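PDB 3VV1: protein LEC-6 from Caenorhabditis elegans, which is a galectin that preferentially binds fucose-containing saccharides such as galactose-1,4-fucose, and probably other galactosides. Local coordinates for residues G82-N87 and H100-Q105; Y110-V115 and I123-A128. All blocks are in the same frame, centred on the assembly; numbering follows the deposited sequence.

Contact 1: residues G82-N87 and H100-Q105. With GAL (beta-D-galactopyranose), chain C.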
loop_
_atom_site.group_PDB
_atom_site.type_symbol
_atom_site.label_atom_id
_atom_site.label_comp_id
_atom_site.label_asym_id
_atom_site.label_seq_id
_atom_site.Cartn_x
_atom_site.Cartn_y
_atom_site.Cartn_z
ATOM N N GLY A 82 -22.840 26.046 -1.608
ATOM C CA GLY A 82 -22.028 26.681 -0.553
ATOM C C GLY A 82 -22.029 25.866 0.748
ATOM O O GLY A 82 -22.189 26.425 1.831
ATOM N N ALA A 83 -21.797 24.551 0.642
ATOM C CA ALA A 83 -21.855 23.690 1.808
ATOM C C ALA A 83 -21.032 22.472 1.607
ATOM O O ALA A 83 -20.754 22.092 0.455
ATOM C CB ALA A 83 -23.293 23.254 2.067
ATOM N N VAL A 84 -20.647 21.854 2.723
ATOM C CA VAL A 84 -20.272 20.423 2.722
ATOM C C VAL A 84 -21.409 19.602 3.247
ATOM O O VAL A 84 -22.014 19.980 4.250
ATOM C CB VAL A 84 -18.961 20.172 3.541
ATOM C CG1 VAL A 84 -18.811 18.702 3.871
ATOM C CG2 VAL A 84 -17.764 20.628 2.713
ATOM N N VAL A 85 -21.742 18.490 2.557
ATOM C CA VAL A 85 -22.800 17.587 3.033
ATOM C C VAL A 85 -22.137 16.258 3.335
ATOM O O VAL A 85 -21.457 15.723 2.453
ATOM C CB VAL A 85 -23.895 17.389 1.983
ATOM C CG1 VAL A 85 -24.878 16.297 2.447
ATOM C CG2 VAL A 85 -24.624 18.737 1.808
ATOM N N ASN A 86 -22.269 15.748 4.553
ATOM C CA ASN A 86 -21.840 14.399 4.856
ATOM C C ASN A 86 -23.055 13.493 4.992
ATOM O O ASN A 86 -24.093 13.873 5.534
ATOM C CB ASN A 86 -21.137 14.375 6.212
ATOM C CG ASN A 86 -19.750 15.003 6.172
ATOM O OD1 ASN A 86 -19.120 15.043 5.128
ATOM N ND2 ASN A 86 -19.248 15.431 7.328
ATOM N N ASN A 87 -22.944 12.303 4.436
ATOM C CA ASN A 87 -24.014 11.330 4.629
ATOM C C ASN A 87 -23.447 9.941 4.458
ATOM O O ASN A 87 -22.219 9.740 4.368
ATOM C CB ASN A 87 -25.150 11.559 3.577
ATOM C CG ASN A 87 -26.522 11.098 4.029
ATOM O OD1 ASN A 87 -26.627 10.376 5.008
ATOM N ND2 ASN A 87 -27.560 11.478 3.303
ATOM N N HIS A 100 -22.487 21.310 6.717
ATOM C CA HIS A 100 -21.426 22.172 7.291
ATOM C C HIS A 100 -21.149 23.272 6.310
ATOM O O HIS A 100 -21.571 23.209 5.118
ATOM C CB HIS A 100 -20.140 21.334 7.453
ATOM C CG HIS A 100 -20.354 20.173 8.364
ATOM N ND1 HIS A 100 -20.364 20.318 9.713
ATOM C CD2 HIS A 100 -20.558 18.822 8.093
ATOM C CE1 HIS A 100 -20.566 19.096 10.278
ATOM N NE2 HIS A 100 -20.707 18.183 9.297
ATOM N N ALA A 101 -20.426 24.251 6.775
ATOM C CA ALA A 101 -19.930 25.283 5.866
ATOM C C ALA A 101 -18.954 24.629 4.892
ATOM O O ALA A 101 -18.430 23.509 5.117
ATOM C CB ALA A 101 -19.250 26.394 6.644
ATOM N N ASN A 102 -18.735 25.303 3.769
ATOM C CA ASN A 102 -17.773 24.792 2.772
ATOM C C ASN A 102 -16.420 25.438 3.069
ATOM O O ASN A 102 -16.273 26.676 2.949
ATOM C CB ASN A 102 -18.235 25.164 1.350
ATOM C CG ASN A 102 -17.332 24.579 0.275
ATOM O OD1 ASN A 102 -16.306 23.950 0.569
ATOM N ND2 ASN A 102 -17.656 24.849 -0.989
ATOM N N PRO A 103 -15.435 24.627 3.480
ATOM C CA PRO A 103 -14.159 25.224 3.838
ATOM C C PRO A 103 -13.270 25.422 2.614
ATOM O O PRO A 103 -12.132 25.946 2.747
ATOM C CB PRO A 103 -13.548 24.156 4.738
ATOM C CG PRO A 103 -14.042 22.842 4.162
ATOM C CD PRO A 103 -15.472 23.156 3.692
ATOM N N PHE A 104 -13.740 25.012 1.428
ATOM C CA PHE A 104 -12.865 25.053 0.253
ATOM C C PHE A 104 -13.193 26.188 -0.683
ATOM O O PHE A 104 -14.343 26.613 -0.757
ATOM C CB PHE A 104 -12.986 23.757 -0.554
ATOM C CG PHE A 104 -12.852 22.520 0.271
ATOM C CD1 PHE A 104 -11.574 22.114 0.744
ATOM C CD2 PHE A 104 -13.959 21.713 0.549
ATOM C CE1 PHE A 104 -11.436 20.925 1.482
ATOM C CE2 PHE A 104 -13.819 20.536 1.298
ATOM C CZ PHE A 104 -12.557 20.142 1.774
ATOM N N GLN A 105 -12.190 26.616 -1.426
ATOM C CA GLN A 105 -12.392 27.516 -2.568
ATOM C C GLN A 105 -11.844 26.784 -3.772
ATOM O O GLN A 105 -10.796 26.083 -3.671
ATOM C CB GLN A 105 -11.598 28.801 -2.360
ATOM C CG GLN A 105 -12.190 29.586 -1.195
ATOM C CD GLN A 105 -11.405 30.841 -0.886
ATOM O OE1 GLN A 105 -10.494 30.810 -0.071
ATOM N NE2 GLN A 105 -11.742 31.946 -1.549
HETATM C C1 GAL C . -28.065 14.027 -2.923
HETATM C C2 GAL C . -26.994 13.958 -4.054
HETATM C C3 GAL C . -26.122 12.774 -3.861
HETATM C C4 GAL C . -25.548 12.791 -2.436
HETATM C C5 GAL C . -26.709 12.909 -1.436
HETATM C C6 GAL C . -26.196 12.914 0.024
HETATM O O2 GAL C . -27.667 13.857 -5.289
HETATM O O3 GAL C . -25.002 12.842 -4.786
HETATM O O4 GAL C . -24.634 13.903 -2.288
HETATM O O5 GAL C . -27.413 14.080 -1.651
HETATM O O6 GAL C . -27.325 13.029 0.911
HETATM O O HOH W 1 -20.027 27.825 3.389
HETATM O O HOH W 2 -20.709 15.419 9.923
#

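Contact 2: residues Y110-V115 and I123-A128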
loop_
_atom_site.group_PDB
_atom_site.type_symbol
_atom_site.label_atom_id
_atom_site.label_comp_id
_atom_site.label_asym_id
_atom_site.label_seq_id
_atom_site.Cartn_x
_atom_site.Cartn_y
_atom_site.Cartn_z
ATOM N N TYR A 110 -5.594 22.217 -0.778
ATOM C CA TYR A 110 -5.957 21.857 0.607
ATOM C C TYR A 110 -5.399 20.500 0.948
ATOM O O TYR A 110 -5.402 19.562 0.121
ATOM C CB TYR A 110 -7.515 21.759 0.754
ATOM C CG TYR A 110 -8.130 23.113 0.501
ATOM C CD1 TYR A 110 -8.270 24.016 1.522
ATOM C CD2 TYR A 110 -8.540 23.506 -0.795
ATOM C CE1 TYR A 110 -8.754 25.286 1.312
ATOM C CE2 TYR A 110 -9.037 24.762 -1.022
ATOM C CZ TYR A 110 -9.124 25.677 0.029
ATOM O OH TYR A 110 -9.616 26.936 -0.191
ATOM N N THR A 111 -4.999 20.360 2.205
ATOM C CA THR A 111 -4.707 19.087 2.778
ATOM C C THR A 111 -5.912 18.652 3.598
ATOM O O THR A 111 -6.296 19.314 4.567
ATOM C CB THR A 111 -3.438 19.139 3.624
ATOM O OG1 THR A 111 -2.303 19.397 2.790
ATOM C CG2 THR A 111 -3.230 17.781 4.377
ATOM N N LEU A 112 -6.533 17.573 3.157
ATOM C CA LEU A 112 -7.807 17.068 3.790
ATOM C C LEU A 112 -7.534 15.729 4.384
ATOM O O LEU A 112 -7.007 14.827 3.715
ATOM C CB LEU A 112 -8.892 16.964 2.696
ATOM C CG LEU A 112 -10.213 16.282 3.093
ATOM C CD1 LEU A 112 -10.884 17.174 4.128
ATOM C CD2 LEU A 112 -11.121 16.101 1.826
ATOM N N GLU A 113 -7.804 15.622 5.675
ATOM C CA GLU A 113 -7.525 14.339 6.358
ATOM C C GLU A 113 -8.766 13.812 7.030
ATOM O O GLU A 113 -9.535 14.570 7.611
ATOM C CB GLU A 113 -6.423 14.536 7.383
ATOM C CG GLU A 113 -5.162 15.040 6.751
ATOM C CD GLU A 113 -4.149 15.372 7.820
ATOM O OE1 GLU A 113 -3.416 14.422 8.279
ATOM O OE2 GLU A 113 -4.115 16.580 8.275
ATOM N N PHE A 114 -8.924 12.492 6.991
ATOM C CA PHE A 114 -9.979 11.796 7.712
ATOM C C PHE A 114 -9.251 10.849 8.698
ATOM O O PHE A 114 -8.291 10.161 8.330
ATOM C CB PHE A 114 -10.769 10.915 6.735
ATOM C CG PHE A 114 -11.475 11.702 5.626
ATOM C CD1 PHE A 114 -10.779 12.103 4.481
ATOM C CD2 PHE A 114 -12.809 12.133 5.794
ATOM C CE1 PHE A 114 -11.423 12.897 3.473
ATOM C CE2 PHE A 114 -13.473 12.862 4.776
ATOM C CZ PHE A 114 -12.765 13.238 3.619
ATOM N N VAL A 115 -9.774 10.772 9.913
ATOM C CA VAL A 115 -9.153 9.910 10.955
ATOM C C VAL A 115 -10.292 9.143 11.592
ATOM O O VAL A 115 -11.258 9.754 12.087
ATOM C CB VAL A 115 -8.419 10.696 12.052
ATOM C CG1 VAL A 115 -7.679 9.693 12.999
ATOM C CG2 VAL A 115 -7.437 11.662 11.400
ATOM N N ILE A 123 -12.482 15.029 10.707
ATOM C CA ILE A 123 -12.102 15.574 9.392
ATOM C C ILE A 123 -11.358 16.880 9.630
ATOM O O ILE A 123 -11.865 17.726 10.370
ATOM C CB ILE A 123 -13.352 15.815 8.522
ATOM C CG1 ILE A 123 -14.209 14.525 8.420
ATOM C CG2 ILE A 123 -12.920 16.281 7.115
ATOM C CD1 ILE A 123 -15.585 14.854 7.855
ATOM N N PHE A 124 -10.156 17.013 9.016
ATOM C CA PHE A 124 -9.314 18.198 9.159
ATOM C C PHE A 124 -9.019 18.804 7.825
ATOM O O PHE A 124 -8.831 18.094 6.858
ATOM C CB PHE A 124 -7.979 17.776 9.832
ATOM C CG PHE A 124 -8.184 17.123 11.183
ATOM C CD1 PHE A 124 -8.613 15.781 11.244
ATOM C CD2 PHE A 124 -8.053 17.861 12.361
ATOM C CE1 PHE A 124 -8.840 15.178 12.490
ATOM C CE2 PHE A 124 -8.299 17.259 13.644
ATOM C CZ PHE A 124 -8.681 15.913 13.656
ATOM N N VAL A 125 -8.962 20.139 7.794
ATOM C CA VAL A 125 -8.602 20.846 6.565
ATOM C C VAL A 125 -7.398 21.709 6.913
ATOM O O VAL A 125 -7.478 22.532 7.848
ATOM C CB VAL A 125 -9.785 21.695 6.079
ATOM C CG1 VAL A 125 -9.356 22.505 4.835
ATOM C CG2 VAL A 125 -10.942 20.775 5.702
ATOM N N ASN A 126 -6.260 21.495 6.251
ATOM C CA ASN A 126 -5.068 22.324 6.514
ATOM C C ASN A 126 -4.678 22.284 7.983
ATOM O O ASN A 126 -4.334 23.295 8.614
ATOM C CB ASN A 126 -5.192 23.777 5.935
ATOM C CG ASN A 126 -5.216 23.798 4.408
ATOM O OD1 ASN A 126 -5.002 22.783 3.777
ATOM N ND2 ASN A 126 -5.404 24.946 3.827
ATOM N N GLY A 127 -4.864 21.095 8.530
ATOM C CA GLY A 127 -4.436 20.799 9.918
ATOM C C GLY A 127 -5.470 21.142 10.996
ATOM O O GLY A 127 -5.339 20.669 12.155
ATOM N N ALA A 128 -6.482 21.962 10.651
ATOM C CA ALA A 128 -7.482 22.396 11.646
ATOM C C ALA A 128 -8.692 21.480 11.616
ATOM O O ALA A 128 -9.145 21.011 10.545
ATOM C CB ALA A 128 -7.946 23.805 11.386
HETATM O O HOH W 3 -5.646 18.632 7.404
#

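Contact 1: residues G82-N87 and H100-Q105
Val84 and His100 pair antiparallel through two backbone hydrogen bonds. The bond from Val84 N to His100 O, 2.9 Å, is bent, the donor well above the carbonyl plane. The return bond, His100 N to Val84 O at 2.8 Å, is straighter and lies in the plane of its carbonyl. Two waters extend the polar contact. One donates to Gly82 O and accepts from Asn102 N; the other accepts from Asn86 ND2 and meets His100 NE2 in the plane of the ring at 2.8 Å. The Asn86 and His100 side chains cross at about a right angle, the amide plane turned 57° from the ring, and are joined through this water. Asn102 forms an Asx turn: its CG is anti to the backbone N (chi1 -176°), and OD1 accepts from Phe104 N at 2.9 Å, the donor above the side-chain carbonyl plane.

The pairing edges the carbohydrate-binding sheet of the galectin beta-sandwich. Gly82 and Ala83 both face Arg78 in a G1 beta bulge, and further along the strand Asn87 ND2 donates almost straight (173°) to galactose O6 at 2.9 Å. Arg136 holds Asn87 OD1, and His74, Arg78 and Glu97 also bind the sugar.

Apolar packing lies at the loop end. With Val84 CG2 beside the backbone N, this methyl meets Pro103 CD at 3.5 Å. Pro103 CG sits over the centre of the Phe104 ring, 3.6 Å above its plane.

Contact 2: residues Y110-V115 and I123-A128
Glu113 and Phe124 form the hydrogen-bonded pair of an antiparallel hairpin in the galectin beta-sandwich, the strand axes 4.7 Å apart at 165°. Glu113 N to Phe124 O and Phe124 N to Glu113 O both measure 2.9 Å, and the second lies in its carbonyl plane. Leu112 with Val125 and Phe114 with Ile123 are the flanking non-hydrogen-bonded pairs.

Their side chains share the buried face. Leu112 CD1 touches Ile123 CG2 at 3.7 Å, the two side chains lying alongside and pointing the same way. Phe114 CD2 meets Ile123 CG1 at 3.8 Å in the same fashion. Beyond them Phe75 of the facing sheet touches Leu112 and Ile123 and meets Phe114 edge-to-face. On the other face, Val115 CG2 approaches the Phe124 ring obliquely at CE1, while Glu113 O lies at the ring edge; Glu113 OE1 makes a salt bridge to Arg47.

A type I' turn from Val125 to Ala128 redirects the chain. Water 3 links it to the first strand, donating to Thr111 O and Glu113 OE2 and accepting from Gly127 N. Asn126 then makes two bonds to Thr111. Its N donates to Thr111 O at 2.8 Å. Its CG stands beside its own backbone N (chi1 -67°), and OD1 accepts from Thr111 N at 2.9 Å, the donor nearly along the C=O axis.

Overall arrangement
From the N terminus, contact 1 comes first: 82-87 leaves the bulge after strand 71-78, the chain passes through 93-94 and 98-100, and 100-105 returns to close the loop with 12 residues between. Contact 2 follows in series, neither nested nor crossed: segments 110-115 and 123-128, seven residues between them, lie on the hairpin of strands 110-117 and 120-125. Only residues 106-109 separate the two contacts along the chain, and they meet directly: Tyr110 OH lies 2.9 Å from Gln105 N, and Phe104 meets the Tyr110 ring edge-to-face. Contact 1 ties the loop after strand 98-100 to strand 83-90 of the sugar-binding sheet; contact 2 lies in the facing sheet, between strands 46-54 and 128-134.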